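Side-chain contacts in 2-dehydropantoate 2-reductase (Porphyromonas gingivalis, PDB 2QYT), which probably catalyses the NADPH-dependent reduction of ketopantoate to pantoate, the second step from 3-methyl-2-oxobutanoate on the way to pantothenate: residues 89-92 against 93-96; 98-101 against 102-106; 105-108 against 109-113; 124-127 against 128-132; 194-197 against 198-201. All coordinates share one frame; numbering follows the deposited sequence. Where two conformers were deposited one is given.

Contact 1: residues 89-92 against 93-96; sequences FCTK and DYDM. With SO4 (sulfate ion), chain E; EDO (1,2-ethanediol), chain G.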
loop_
_atom_site.group_PDB
_atom_site.type_symbol
_atom_site.label_atom_id
_atom_site.label_comp_id
_atom_site.label_asym_id
_atom_site.label_seq_id
_atom_site.Cartn_x
_atom_site.Cartn_y
_atom_site.Cartn_z
ATOM N N PHE A 89 -7.512 -2.248 1.954
ATOM C CA PHE A 89 -7.047 -3.627 1.951
ATOM C C PHE A 89 -5.557 -3.537 2.274
ATOM O O PHE A 89 -4.782 -3.040 1.488
ATOM C CB PHE A 89 -7.330 -4.262 0.569
ATOM C CG PHE A 89 -7.018 -5.739 0.489
ATOM C CD1 PHE A 89 -7.973 -6.686 0.865
ATOM C CD2 PHE A 89 -5.763 -6.178 0.040
ATOM C CE1 PHE A 89 -7.700 -8.057 0.793
ATOM C CE2 PHE A 89 -5.452 -7.575 -0.030
ATOM C CZ PHE A 89 -6.445 -8.506 0.334
ATOM N N CYS A 90 -5.183 -4.010 3.459
ATOM C CA CYS A 90 -3.879 -3.773 4.066
ATOM C C CYS A 90 -3.257 -5.040 4.637
ATOM O O CYS A 90 -2.457 -4.982 5.562
ATOM C CB CYS A 90 -4.003 -2.698 5.165
ATOM S SG CYS A 90 -4.737 -1.133 4.555
ATOM N N THR A 91 -3.601 -6.195 4.097
ATOM C CA THR A 91 -2.970 -7.418 4.607
ATOM C C THR A 91 -1.901 -7.897 3.621
ATOM O O THR A 91 -2.081 -7.803 2.419
ATOM C CB THR A 91 -4.006 -8.552 4.854
ATOM O OG1 THR A 91 -3.294 -9.725 5.267
ATOM C CG2 THR A 91 -4.711 -8.901 3.595
ATOM N N LYS A 92 -0.788 -8.399 4.109
ATOM C CA LYS A 92 0.135 -9.108 3.210
ATOM C C LYS A 92 -0.030 -10.620 3.313
ATOM O O LYS A 92 0.717 -11.380 2.674
ATOM C CB LYS A 92 1.596 -8.695 3.431
ATOM C CG LYS A 92 2.173 -8.899 4.846
ATOM C CD LYS A 92 3.743 -8.862 4.861
ATOM C CE LYS A 92 4.338 -7.418 4.841
ATOM N NZ LYS A 92 4.741 -6.808 6.194
ATOM N N ASP A 93 -1.018 -11.040 4.107
ATOM C CA ASP A 93 -1.100 -12.428 4.589
ATOM C C ASP A 93 -1.776 -13.397 3.607
ATOM O O ASP A 93 -1.396 -14.565 3.549
ATOM C CB ASP A 93 -1.716 -12.525 6.017
ATOM C CG ASP A 93 -0.779 -11.945 7.116
ATOM O OD1 ASP A 93 -1.280 -11.456 8.166
ATOM O OD2 ASP A 93 0.460 -11.975 6.927
ATOM N N TYR A 94 -2.746 -12.940 2.818
ATOM C CA TYR A 94 -3.419 -13.892 1.899
ATOM C C TYR A 94 -2.967 -13.790 0.425
ATOM O O TYR A 94 -2.674 -12.689 -0.065
ATOM C CB TYR A 94 -4.952 -13.731 1.987
ATOM C CG TYR A 94 -5.504 -13.650 3.400
ATOM C CD1 TYR A 94 -5.459 -14.764 4.259
ATOM C CD2 TYR A 94 -6.074 -12.467 3.883
ATOM C CE1 TYR A 94 -5.984 -14.709 5.567
ATOM C CE2 TYR A 94 -6.585 -12.386 5.192
ATOM C CZ TYR A 94 -6.547 -13.514 6.024
ATOM O OH TYR A 94 -7.054 -13.446 7.306
ATOM N N ASP A 95 -2.941 -14.920 -0.286
ATOM C CA ASP A 95 -3.016 -14.904 -1.752
ATOM C C ASP A 95 -4.255 -14.092 -2.176
ATOM O O ASP A 95 -5.133 -13.832 -1.336
ATOM C CB ASP A 95 -2.990 -16.329 -2.319
ATOM C CG ASP A 95 -4.310 -17.097 -2.141
ATOM O OD1 ASP A 95 -5.386 -16.597 -2.484
ATOM O OD2 ASP A 95 -4.258 -18.257 -1.716
HETATM N N MSE A 96 -4.316 -13.644 -3.424
HETATM C CA MSE A 96 -5.360 -12.715 -3.816
HETATM C C MSE A 96 -6.756 -13.370 -3.872
HETATM O O MSE A 96 -7.764 -12.722 -3.605
HETATM C CB MSE A 96 -5.042 -12.058 -5.156
HETATM C CG MSE A 96 -5.347 -10.551 -5.143
HETATM SE SE MSE A 96 -4.163 -9.484 -3.871
HETATM C CE MSE A 96 -2.413 -9.970 -4.594
HETATM S S SO4 E . -1.124 -7.458 8.395
HETATM O O1 SO4 E . -0.922 -7.629 9.826
HETATM O O2 SO4 E . 0.147 -7.115 7.736
HETATM O O3 SO4 E . -1.709 -8.702 7.893
HETATM O O4 SO4 E . -2.060 -6.370 8.136
HETATM C C1 EDO G . -0.438 -3.014 6.781
HETATM O O1 EDO G . -1.564 -3.220 7.637
HETATM C C2 EDO G . 0.856 -3.544 7.401
HETATM O O2 EDO G . 1.903 -2.669 7.006
#
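Thr91 has its OG1 opposite its own N (chi1 176°), which aims the hydroxyl at Asp93. CG2 is then left in the tight place between N and the carbonyl carbon, and faces Tyr94. Asp93 N gives a hydrogen bond to Thr91 OG1 at 2.9 Å, fairly straight at 158°. A hydroxyl that takes the N-H two residues on fits an ST turn. The same hydroxyl donates to a bound sulfate, with Thr91 OG1 3.2 Å from sulfate O3. It therefore links the anion to the turn. Asp93 OD1 lies 2.8 Å from that sulfate O3. On the methyl side, Thr91 CG2 meets Tyr94 CD2 at 3.8 Å, and the two side chains cross at about a right angle. Farther in, Phe89 CE2 reaches the selenium of Met96, a selenomethionine, at 4.5 Å. The sulfate probably came from the crystallisation liquor. It lies near the ethanediol that is held by Gly17 N and Gly20 N, within what looks like a Rossmann-type glycine loop. The turn joins strand 86-89 to helix 96-103, where Asp95 is the N-cap and its OD1 takes Arg98 N. The backbone of Phe89 bonds to Leu114 and Leu116, so strand 86-89 pairs with strand 111-115. Its ring meets Phe14 of strand 9-14, and Phe89 and Met96 both rest on Met126 of helix 122-126.

Contact 2: residues 98-101 against 102-106; sequences RGVA and EIRPM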
loop_
_atom_site.group_PDB
_atom_site.type_symbol
_atom_site.label_atom_id
_atom_site.label_comp_id
_atom_site.label_asym_id
_atom_site.label_seq_id
_atom_site.Cartn_x
_atom_site.Cartn_y
_atom_site.Cartn_z
ATOM N N ARG A 98 -7.861 -15.796 -1.909
ATOM C CA ARG A 98 -8.325 -15.876 -0.539
ATOM C C ARG A 98 -8.698 -14.522 0.042
ATOM O O ARG A 98 -9.741 -14.412 0.690
ATOM C CB ARG A 98 -7.272 -16.538 0.340
ATOM C CG ARG A 98 -7.649 -16.630 1.780
ATOM C CD ARG A 98 -6.717 -17.583 2.516
ATOM N NE ARG A 98 -6.965 -17.496 3.967
ATOM C CZ ARG A 98 -6.427 -18.294 4.898
ATOM N NH1 ARG A 98 -5.605 -19.291 4.577
ATOM N NH2 ARG A 98 -6.729 -18.095 6.168
ATOM N N GLY A 99 -7.866 -13.496 -0.173
ATOM C CA GLY A 99 -8.198 -12.141 0.282
ATOM C C GLY A 99 -9.545 -11.653 -0.282
ATOM O O GLY A 99 -10.328 -11.059 0.434
ATOM N N VAL A 100 -9.824 -11.905 -1.551
ATOM C CA VAL A 100 -11.098 -11.469 -2.135
ATOM C C VAL A 100 -12.262 -12.262 -1.456
ATOM O O VAL A 100 -13.229 -11.652 -0.982
ATOM C CB VAL A 100 -11.073 -11.534 -3.698
ATOM C CG1 VAL A 100 -12.530 -11.514 -4.352
ATOM C CG2 VAL A 100 -10.073 -10.454 -4.270
ATOM N N ALA A 101 -12.133 -13.586 -1.358
ATOM C CA ALA A 101 -13.163 -14.401 -0.677
ATOM C C ALA A 101 -13.526 -13.885 0.746
ATOM O O ALA A 101 -14.716 -13.795 1.100
ATOM C CB ALA A 101 -12.755 -15.845 -0.640
ATOM N N GLU A 102 -12.510 -13.483 1.514
ATOM C CA GLU A 102 -12.661 -13.051 2.899
ATOM C C GLU A 102 -13.268 -11.684 3.055
ATOM O O GLU A 102 -13.923 -11.417 4.046
ATOM C CB GLU A 102 -11.304 -13.024 3.610
ATOM C CG GLU A 102 -10.469 -14.263 3.348
ATOM C CD GLU A 102 -10.588 -15.296 4.417
ATOM O OE1 GLU A 102 -11.353 -15.057 5.371
ATOM O OE2 GLU A 102 -9.915 -16.351 4.302
ATOM N N ILE A 103 -13.041 -10.788 2.111
ATOM C CA ILE A 103 -13.648 -9.472 2.200
ATOM C C ILE A 103 -15.040 -9.383 1.522
ATOM O O ILE A 103 -15.734 -8.385 1.685
ATOM C CB ILE A 103 -12.682 -8.346 1.640
ATOM C CG1 ILE A 103 -12.574 -8.437 0.119
ATOM C CG2 ILE A 103 -11.296 -8.387 2.360
ATOM C CD1 ILE A 103 -11.763 -7.267 -0.532
ATOM N N ARG A 104 -15.427 -10.385 0.722
ATOM C CA ARG A 104 -16.724 -10.345 0.025
ATOM C C ARG A 104 -17.950 -9.963 0.908
ATOM O O ARG A 104 -18.830 -9.179 0.456
ATOM C CB ARG A 104 -17.017 -11.653 -0.743
ATOM C CG ARG A 104 -16.374 -11.721 -2.134
ATOM C CD ARG A 104 -16.938 -12.859 -2.988
ATOM N NE ARG A 104 -16.278 -12.916 -4.303
ATOM C CZ ARG A 104 -16.622 -12.130 -5.319
ATOM N NH1 ARG A 104 -16.007 -12.232 -6.478
ATOM N NH2 ARG A 104 -17.590 -11.221 -5.160
ATOM N N PRO A 105 -18.042 -10.507 2.135
ATOM C CA PRO A 105 -19.165 -10.049 2.978
ATOM C C PRO A 105 -19.204 -8.544 3.235
ATOM O O PRO A 105 -20.224 -8.044 3.663
ATOM C CB PRO A 105 -18.978 -10.838 4.287
ATOM C CG PRO A 105 -18.271 -12.068 3.894
ATOM C CD PRO A 105 -17.272 -11.562 2.810
HETATM N N MSE A 106 -18.126 -7.817 2.956
HETATM C CA MSE A 106 -18.165 -6.388 3.110
HETATM C C MSE A 106 -18.454 -5.624 1.826
HETATM O O MSE A 106 -18.543 -4.409 1.847
HETATM C CB MSE A 106 -16.882 -5.859 3.795
HETATM C CG MSE A 106 -16.710 -6.459 5.214
HETATM SE SE MSE A 106 -15.164 -5.777 6.115
HETATM C CE MSE A 106 -13.778 -6.494 4.891
#
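Arg98, in the first turn of helix 96-103, reaches Glu102 near the helix end. The helix follows a strand of the Rossmann-type domain. The arginine chain is extended, and its NE forms a salt bridge to Glu102 OE2 at 3.2 Å. Glu102 OE2 is met on its anti side, well out of the carboxylate plane, and the bond is bent. The carboxylate and guanidinium planes lie 26° apart. Gly99 comes next. Its O takes Ile103 N at 3.2 Å, a regular helical bond. Val100 O takes two weak bonds, from Ile103 N and Arg104 N, as the helix passes into a 3-10 turn at residues 104-106. Val100 also touches Arg104, with Val100 CG1 4.0 Å from Arg104 NE. Ile103 CG1 sits between its own N and carbonyl carbon (chi1 72°), close over the carbonyls of Gly99 and Val100. The Ile103 side chain also packs on Phe14 and Phe89. Last is Ala101. Its O faces a proline with no N-H to give, and Pro105 CD stands 3.8 Å from Ala101 O.

Contact 3: residues 105-108 against 109-113; sequences PMIG and QNTKI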
loop_
_atom_site.group_PDB
_atom_site.type_symbol
_atom_site.label_atom_id
_atom_site.label_comp_id
_atom_site.label_asym_id
_atom_site.label_seq_id
_atom_site.Cartn_x
_atom_site.Cartn_y
_atom_site.Cartn_z
ATOM N N PRO A 105 -18.042 -10.507 2.135
ATOM C CA PRO A 105 -19.165 -10.049 2.978
ATOM C C PRO A 105 -19.204 -8.544 3.235
ATOM O O PRO A 105 -20.224 -8.044 3.663
ATOM C CB PRO A 105 -18.978 -10.838 4.287
ATOM C CG PRO A 105 -18.271 -12.068 3.894
ATOM C CD PRO A 105 -17.272 -11.562 2.810
HETATM N N MSE A 106 -18.126 -7.817 2.956
HETATM C CA MSE A 106 -18.165 -6.388 3.110
HETATM C C MSE A 106 -18.454 -5.624 1.826
HETATM O O MSE A 106 -18.543 -4.409 1.847
HETATM C CB MSE A 106 -16.882 -5.859 3.795
HETATM C CG MSE A 106 -16.710 -6.459 5.214
HETATM SE SE MSE A 106 -15.164 -5.777 6.115
HETATM C CE MSE A 106 -13.778 -6.494 4.891
ATOM N N ILE A 107 -18.590 -6.329 0.713
ATOM C CA ILE A 107 -18.705 -5.661 -0.565
ATOM C C ILE A 107 -20.172 -5.568 -0.905
ATOM O O ILE A 107 -20.869 -6.598 -0.990
ATOM C CB ILE A 107 -17.909 -6.415 -1.693
ATOM C CG1 ILE A 107 -16.408 -6.329 -1.408
ATOM C CG2 ILE A 107 -18.242 -5.869 -3.084
ATOM C CD1 ILE A 107 -15.589 -7.173 -2.343
ATOM N N GLY A 108 -20.660 -4.341 -1.063
ATOM C CA GLY A 108 -22.026 -4.181 -1.521
ATOM C C GLY A 108 -21.955 -3.361 -2.788
ATOM O O GLY A 108 -20.887 -3.322 -3.427
ATOM N N GLN A 109 -23.073 -2.680 -3.087
ATOM C CA GLN A 109 -23.315 -1.860 -4.288
ATOM C C GLN A 109 -22.308 -0.763 -4.455
ATOM O O GLN A 109 -21.669 -0.667 -5.501
ATOM C CB GLN A 109 -24.745 -1.250 -4.294
ATOM C CG GLN A 109 -24.834 0.199 -4.905
ATOM C CD GLN A 109 -26.262 0.718 -5.249
ATOM O OE1 GLN A 109 -27.264 0.400 -4.576
ATOM N NE2 GLN A 109 -26.337 1.552 -6.296
ATOM N N ASN A 110 -22.137 0.036 -3.419
ATOM C CA ASN A 110 -21.288 1.207 -3.511
ATOM C C ASN A 110 -19.813 0.984 -3.232
ATOM O O ASN A 110 -19.013 1.930 -3.366
ATOM C CB ASN A 110 -21.825 2.304 -2.579
ATOM C CG ASN A 110 -23.250 2.740 -2.950
ATOM O OD1 ASN A 110 -23.568 2.924 -4.146
ATOM N ND2 ASN A 110 -24.114 2.891 -1.940
ATOM N N THR A 111 -19.435 -0.243 -2.866
ATOM C CA THR A 111 -18.123 -0.469 -2.251
ATOM C C THR A 111 -16.987 -0.234 -3.203
ATOM O O THR A 111 -17.035 -0.688 -4.354
ATOM C CB THR A 111 -17.978 -1.867 -1.640
ATOM O OG1 THR A 111 -19.085 -2.104 -0.794
ATOM C CG2 THR A 111 -16.667 -1.981 -0.805
ATOM N N LYS A 112 -15.973 0.479 -2.712
ATOM C CA LYS A 112 -14.695 0.689 -3.417
ATOM C C LYS A 112 -13.568 0.141 -2.539
ATOM O O LYS A 112 -13.562 0.348 -1.333
ATOM C CB LYS A 112 -14.434 2.162 -3.731
ATOM C CG LYS A 112 -15.569 2.880 -4.508
ATOM C CD LYS A 112 -15.718 2.262 -5.901
ATOM C CE LYS A 112 -16.758 2.955 -6.736
ATOM N NZ LYS A 112 -18.083 2.808 -6.184
ATOM N N ILE A 113 -12.659 -0.594 -3.158
ATOM C CA ILE A 113 -11.600 -1.254 -2.473
ATOM C C ILE A 113 -10.316 -0.586 -2.900
ATOM O O ILE A 113 -10.095 -0.366 -4.110
ATOM C CB ILE A 113 -11.552 -2.764 -2.812
ATOM C CG1 ILE A 113 -12.909 -3.426 -2.515
ATOM C CG2 ILE A 113 -10.471 -3.448 -2.029
ATOM C CD1 ILE A 113 -13.031 -4.786 -3.101
#
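Ile107 and Ile113 meet at about a right angle, end against end, with Ile107 CD1 3.6 Å from Ile113 CD1. Each has CG1 on the side of its own N. Both side chains also touch Leu130, so the pair belongs to a larger apolar patch. Beside it, Thr111 turns its hydroxyl back along the chain. With chi1 at -51°, OG1 lies near its own N and faces Gly108. Gly108 N gives it a short, nearly straight hydrogen bond, 2.7 Å to Thr111 OG1 at 171°. The hydroxyl is also bonded to Val84 O, so it joins the turn to the chain just before strand 86-89. The return bond is weak, with Thr111 N 3.5 Å from Gly108 O. Lys112 folds back so that its NZ lies 3.1 Å from Asn110 O, above the carbonyl plane. That ammonium group also has a salt bridge to Asp173. The backbone of Gln109 and Asn110 fits a type I beta turn, here leading into strand 111-115, which lies beside strand 86-89 in the parallel Rossmann-type sheet.

Contact 4: residues 124-127 against 128-132; sequences ERMR and TYLPD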
loop_
_atom_site.group_PDB
_atom_site.type_symbol
_atom_site.label_atom_id
_atom_site.label_comp_id
_atom_site.label_asym_id
_atom_site.label_seq_id
_atom_site.Cartn_x
_atom_site.Cartn_y
_atom_site.Cartn_z
ATOM N N GLU A 124 -4.794 -4.705 -10.487
ATOM C CA GLU A 124 -5.117 -5.555 -11.605
ATOM C C GLU A 124 -5.511 -6.963 -11.148
ATOM O O GLU A 124 -6.490 -7.535 -11.647
ATOM C CB GLU A 124 -3.948 -5.634 -12.585
ATOM C CG GLU A 124 -3.789 -4.395 -13.470
ATOM C CD GLU A 124 -3.169 -3.204 -12.735
ATOM O OE1 GLU A 124 -3.353 -2.075 -13.231
ATOM O OE2 GLU A 124 -2.506 -3.385 -11.679
ATOM N N ARG A 125 -4.705 -7.507 -10.240
ATOM C CA ARG A 125 -4.899 -8.827 -9.681
ATOM C C ARG A 125 -6.288 -8.916 -9.025
ATOM O O ARG A 125 -7.110 -9.768 -9.397
ATOM C CB ARG A 125 -3.755 -9.158 -8.712
ATOM C CG ARG A 125 -2.375 -9.347 -9.441
ATOM C CD ARG A 125 -1.208 -9.653 -8.467
ATOM N NE ARG A 125 -1.459 -10.827 -7.608
ATOM C CZ ARG A 125 -1.703 -12.068 -8.056
ATOM N NH1 ARG A 125 -1.774 -12.312 -9.366
ATOM N NH2 ARG A 125 -1.909 -13.070 -7.196
HETATM N N MSE A 126 -6.560 -7.985 -8.121
HETATM C CA MSE A 126 -7.823 -7.921 -7.413
HETATM C C MSE A 126 -9.029 -7.656 -8.321
HETATM O O MSE A 126 -10.150 -8.028 -7.984
HETATM C CB MSE A 126 -7.743 -6.873 -6.312
HETATM C CG MSE A 126 -6.806 -7.262 -5.227
HETATM SE SE MSE A 126 -7.134 -6.318 -3.571
HETATM C CE MSE A 126 -8.955 -6.812 -3.389
ATOM N N ARG A 127 -8.796 -7.009 -9.459
ATOM C CA ARG A 127 -9.847 -6.831 -10.458
ATOM C C ARG A 127 -10.193 -8.083 -11.268
ATOM O O ARG A 127 -11.031 -8.013 -12.185
ATOM C CB ARG A 127 -9.490 -5.718 -11.438
ATOM C CG ARG A 127 -9.682 -4.371 -10.868
ATOM C CD ARG A 127 -9.259 -3.276 -11.860
ATOM N NE ARG A 127 -9.064 -2.020 -11.156
ATOM C CZ ARG A 127 -8.635 -0.893 -11.709
ATOM N NH1 ARG A 127 -8.357 -0.840 -13.004
ATOM N NH2 ARG A 127 -8.497 0.188 -10.962
ATOM N N THR A 128 -9.535 -9.207 -10.975
ATOM C CA THR A 128 -9.791 -10.435 -11.720
ATOM C C THR A 128 -11.250 -10.835 -11.473
ATOM O O THR A 128 -11.986 -11.081 -12.412
ATOM C CB THR A 128 -8.797 -11.555 -11.330
ATOM O OG1 THR A 128 -7.512 -11.188 -11.804
ATOM C CG2 THR A 128 -9.143 -12.845 -11.957
ATOM N N TYR A 129 -11.664 -10.843 -10.218
ATOM C CA TYR A 129 -13.004 -11.351 -9.922
ATOM C C TYR A 129 -14.018 -10.296 -9.530
ATOM O O TYR A 129 -15.193 -10.632 -9.319
ATOM C CB TYR A 129 -12.966 -12.422 -8.837
ATOM C CG TYR A 129 -11.994 -13.555 -9.065
ATOM C CD1 TYR A 129 -12.277 -14.588 -9.962
ATOM C CD2 TYR A 129 -10.802 -13.605 -8.350
ATOM C CE1 TYR A 129 -11.402 -15.635 -10.136
ATOM C CE2 TYR A 129 -9.921 -14.639 -8.523
ATOM C CZ TYR A 129 -10.213 -15.646 -9.397
ATOM O OH TYR A 129 -9.273 -16.660 -9.543
ATOM N N LEU A 130 -13.564 -9.032 -9.453
ATOM C CA LEU A 130 -14.413 -7.899 -9.060
ATOM C C LEU A 130 -14.545 -6.917 -10.221
ATOM O O LEU A 130 -13.623 -6.816 -11.001
ATOM C CB LEU A 130 -13.812 -7.184 -7.840
ATOM C CG LEU A 130 -13.734 -8.119 -6.627
ATOM C CD1 LEU A 130 -12.799 -7.622 -5.538
ATOM C CD2 LEU A 130 -15.215 -8.473 -6.111
ATOM N N PRO A 131 -15.678 -6.170 -10.326
ATOM C CA PRO A 131 -15.800 -5.084 -11.363
ATOM C C PRO A 131 -14.660 -4.085 -11.325
ATOM O O PRO A 131 -14.116 -3.803 -10.221
ATOM C CB PRO A 131 -17.111 -4.399 -10.982
ATOM C CG PRO A 131 -17.944 -5.543 -10.327
ATOM C CD PRO A 131 -16.893 -6.278 -9.491
ATOM N N ASP A 132 -14.246 -3.546 -12.495
ATOM C CA ASP A 132 -13.060 -2.594 -12.527
ATOM C C ASP A 132 -13.342 -1.389 -11.720
ATOM O O ASP A 132 -12.440 -0.667 -11.288
ATOM C CB ASP A 132 -12.808 -1.941 -13.900
ATOM C CG ASP A 132 -12.738 -2.906 -15.006
ATOM O OD1 ASP A 132 -13.770 -3.620 -15.243
ATOM O OD2 ASP A 132 -11.646 -2.895 -15.637
#
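Arg125 O is gripped twice by Thr128, at the C-terminal end of helix 122-126 in the Rossmann-type domain. Thr128 OG1 donates at 2.8 Å to Arg125 O, and Thr128 N donates to the same Arg125 O at 2.9 Å. The hydroxyl comes in 18° from the carbonyl plane, while the amide stands well above it. One residue can supply both donors because chi1 of -69° puts OG1 beside its own N. The chain then leaves the helix. Leu130 folds back against the end of the helix, with CD1 3.6 Å from Met126 O and 4.5 Å from CE of Met126, a selenomethionine. The extended Arg127 chain passes alongside Asp132. The carbonyl O of Asp132 lies over one face of the guanidinium, 3.6 Å from Arg127 NE. This is contact without a hydrogen bond, and Arg127 NH2 is bonded to Val135 O instead. Tyr129 has its OH bonded to Glu97 OE2. Thr128 CG2 sits over the centre of the Tyr129 ring, 3.8 Å above its plane.

Contact 5: residues 194-197 against 198-201; sequences IDWY and IMKK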
loop_
_atom_site.group_PDB
_atom_site.type_symbol
_atom_site.label_atom_id
_atom_site.label_comp_id
_atom_site.label_asym_id
_atom_site.label_seq_id
_atom_site.Cartn_x
_atom_site.Cartn_y
_atom_site.Cartn_z
ATOM N N ILE A 194 -2.670 8.062 -11.323
ATOM C CA ILE A 194 -2.347 7.213 -10.189
ATOM C C ILE A 194 -1.366 6.083 -10.551
ATOM O O ILE A 194 -0.589 5.682 -9.697
ATOM C CB ILE A 194 -3.582 6.640 -9.503
ATOM C CG1 ILE A 194 -3.188 5.840 -8.255
ATOM C CG2 ILE A 194 -4.437 5.834 -10.487
ATOM C CD1 ILE A 194 -2.754 6.693 -7.093
ATOM N N ASP A 195 -1.423 5.591 -11.799
ATOM C CA ASP A 195 -0.524 4.535 -12.284
ATOM C C ASP A 195 0.938 4.941 -12.133
ATOM O O ASP A 195 1.797 4.117 -11.820
ATOM C CB ASP A 195 -0.801 4.202 -13.755
ATOM C CG ASP A 195 -2.125 3.476 -13.960
ATOM O OD1 ASP A 195 -2.686 2.942 -12.988
ATOM O OD2 ASP A 195 -2.618 3.447 -15.104
ATOM N N TRP A 196 1.217 6.216 -12.364
ATOM C CA TRP A 196 2.575 6.737 -12.259
ATOM C C TRP A 196 3.118 6.639 -10.834
ATOM O O TRP A 196 4.229 6.181 -10.644
ATOM C CB TRP A 196 2.629 8.170 -12.777
ATOM C CG TRP A 196 3.808 8.942 -12.327
ATOM C CD1 TRP A 196 3.802 10.132 -11.644
ATOM C CD2 TRP A 196 5.183 8.588 -12.511
ATOM N NE1 TRP A 196 5.098 10.549 -11.410
ATOM C CE2 TRP A 196 5.963 9.623 -11.935
ATOM C CE3 TRP A 196 5.836 7.503 -13.119
ATOM C CZ2 TRP A 196 7.360 9.591 -11.930
ATOM C CZ3 TRP A 196 7.236 7.480 -13.124
ATOM C CH2 TRP A 196 7.976 8.514 -12.531
ATOM N N TYR A 197 2.328 7.058 -9.844
ATOM C CA TYR A 197 2.722 6.954 -8.424
ATOM C C TYR A 197 2.960 5.506 -8.021
ATOM O O TYR A 197 3.896 5.193 -7.278
ATOM C CB TYR A 197 1.698 7.629 -7.489
ATOM C CG TYR A 197 1.653 9.114 -7.684
ATOM C CD1 TYR A 197 2.374 9.976 -6.845
ATOM C CD2 TYR A 197 0.942 9.669 -8.749
ATOM C CE1 TYR A 197 2.366 11.382 -7.063
ATOM C CE2 TYR A 197 0.917 11.042 -8.964
ATOM C CZ TYR A 197 1.627 11.902 -8.125
ATOM O OH TYR A 197 1.604 13.272 -8.374
ATOM N N ILE A 198 2.122 4.626 -8.538
ATOM C CA ILE A 198 2.244 3.203 -8.292
ATOM C C ILE A 198 3.516 2.572 -8.884
ATOM O O ILE A 198 4.181 1.784 -8.194
ATOM C CB ILE A 198 1.027 2.454 -8.861
ATOM C CG1 ILE A 198 -0.263 2.962 -8.215
ATOM C CG2 ILE A 198 1.166 0.927 -8.676
ATOM C CD1 ILE A 198 -0.564 2.316 -7.003
HETATM N N MSE A 199 3.805 2.812 -10.164
HETATM C CA MSE A 199 5.059 2.288 -10.739
HETATM C C MSE A 199 6.254 2.958 -10.081
HETATM O O MSE A 199 7.244 2.300 -9.780
HETATM C CB MSE A 199 5.114 2.384 -12.275
HETATM C CG MSE A 199 5.099 3.783 -12.891
HETATM SE SE MSE A 199 5.907 3.865 -14.698
HETATM C CE MSE A 199 7.591 4.667 -14.238
ATOM N N LYS A 200 6.148 4.263 -9.831
ATOM C CA LYS A 200 7.243 4.988 -9.195
ATOM C C LYS A 200 7.627 4.376 -7.841
ATOM O O LYS A 200 8.806 4.102 -7.598
ATOM C CB LYS A 200 6.939 6.494 -9.087
ATOM C CG LYS A 200 8.151 7.381 -8.831
ATOM C CD LYS A 200 7.729 8.768 -8.329
ATOM C CE LYS A 200 7.469 8.793 -6.807
ATOM N NZ LYS A 200 6.182 9.459 -6.437
ATOM N N LYS A 201 6.625 4.117 -6.991
ATOM C CA LYS A 201 6.838 3.437 -5.714
ATOM C C LYS A 201 7.474 2.051 -5.903
ATOM O O LYS A 201 8.455 1.723 -5.230
ATOM C CB LYS A 201 5.507 3.309 -4.953
ATOM C CG LYS A 201 5.554 2.464 -3.682
ATOM C CD LYS A 201 5.633 3.314 -2.444
ATOM C CE LYS A 201 6.288 2.582 -1.279
ATOM N NZ LYS A 201 5.266 1.796 -0.577
HETATM O O HOH W 1 5.004 7.072 -5.891
#
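Ile198 begins the second turn of helix 194-215 by laying its CG1 4.1 Å from Ile194 CG1. Its N also bonds to Ile194 O, in the carbonyl plane. Met199, a selenomethionine with two conformers, comes next. In the conformer given, its selenium lies at the edge of the Trp196 indole, 5.2 Å from Met199 SE to the centre of the six-membered ring. This is a Met-aromatic contact, though the position of the Met199 methyl is doubtful. Lys200 takes the face of the same ring. Its CB stands 4.0 Å from the centre of the Trp196 six-membered ring and almost on the ring normal, a CH-pi contact. The chain then runs over the indole, with CD 3.7 Å from Trp196 CZ2. Bends at chi3 (83°) and chi4 bring its end beside the Tyr197 ring, and NZ comes 3.9 Å from Tyr197 CD1. One water accepts from Lys200 NZ at 2.7 Å and donates to Tyr197 O at 2.6 Å. Lys201 gives its N to that same Tyr197 O at 2.9 Å. Its NZ leads away, to Asn118 OD1 and Val140 O, and stands as a cation-pi partner of Tyr141. Trp196 also packs on Val252 and Gln255 of helix 252-262. The chemistry is divided: the methylenes of Lys200 rest on the indole, while its ammonium group is solvated by a water that ties it to the backbone.

In the fold
All five contacts are local, and none nests within or crosses another. Contacts 1, 3 and 4 close short turns, while contacts 2 and 5 run along helices. Contact 1 turns the chain from strand 86-89 into helix 96-103. Contact 2 ends that helix and shares Pro105 and Met106 with contact 3, which turns into strand 111-115. Contact 4 ends helix 122-126. These four lie in the N-terminal Rossmann-type part and meet in one apolar patch: Met126 touches Phe89, Met96, Val100, Ile103 and Ile113, and Leu130 packs against Ile107 and Ile113, with Arg104 at its side. Contact 5 starts helix 194-215 in the C-terminal part. It touches none of the others; contact 4 comes nearest, about 5 Å away between nearest atoms.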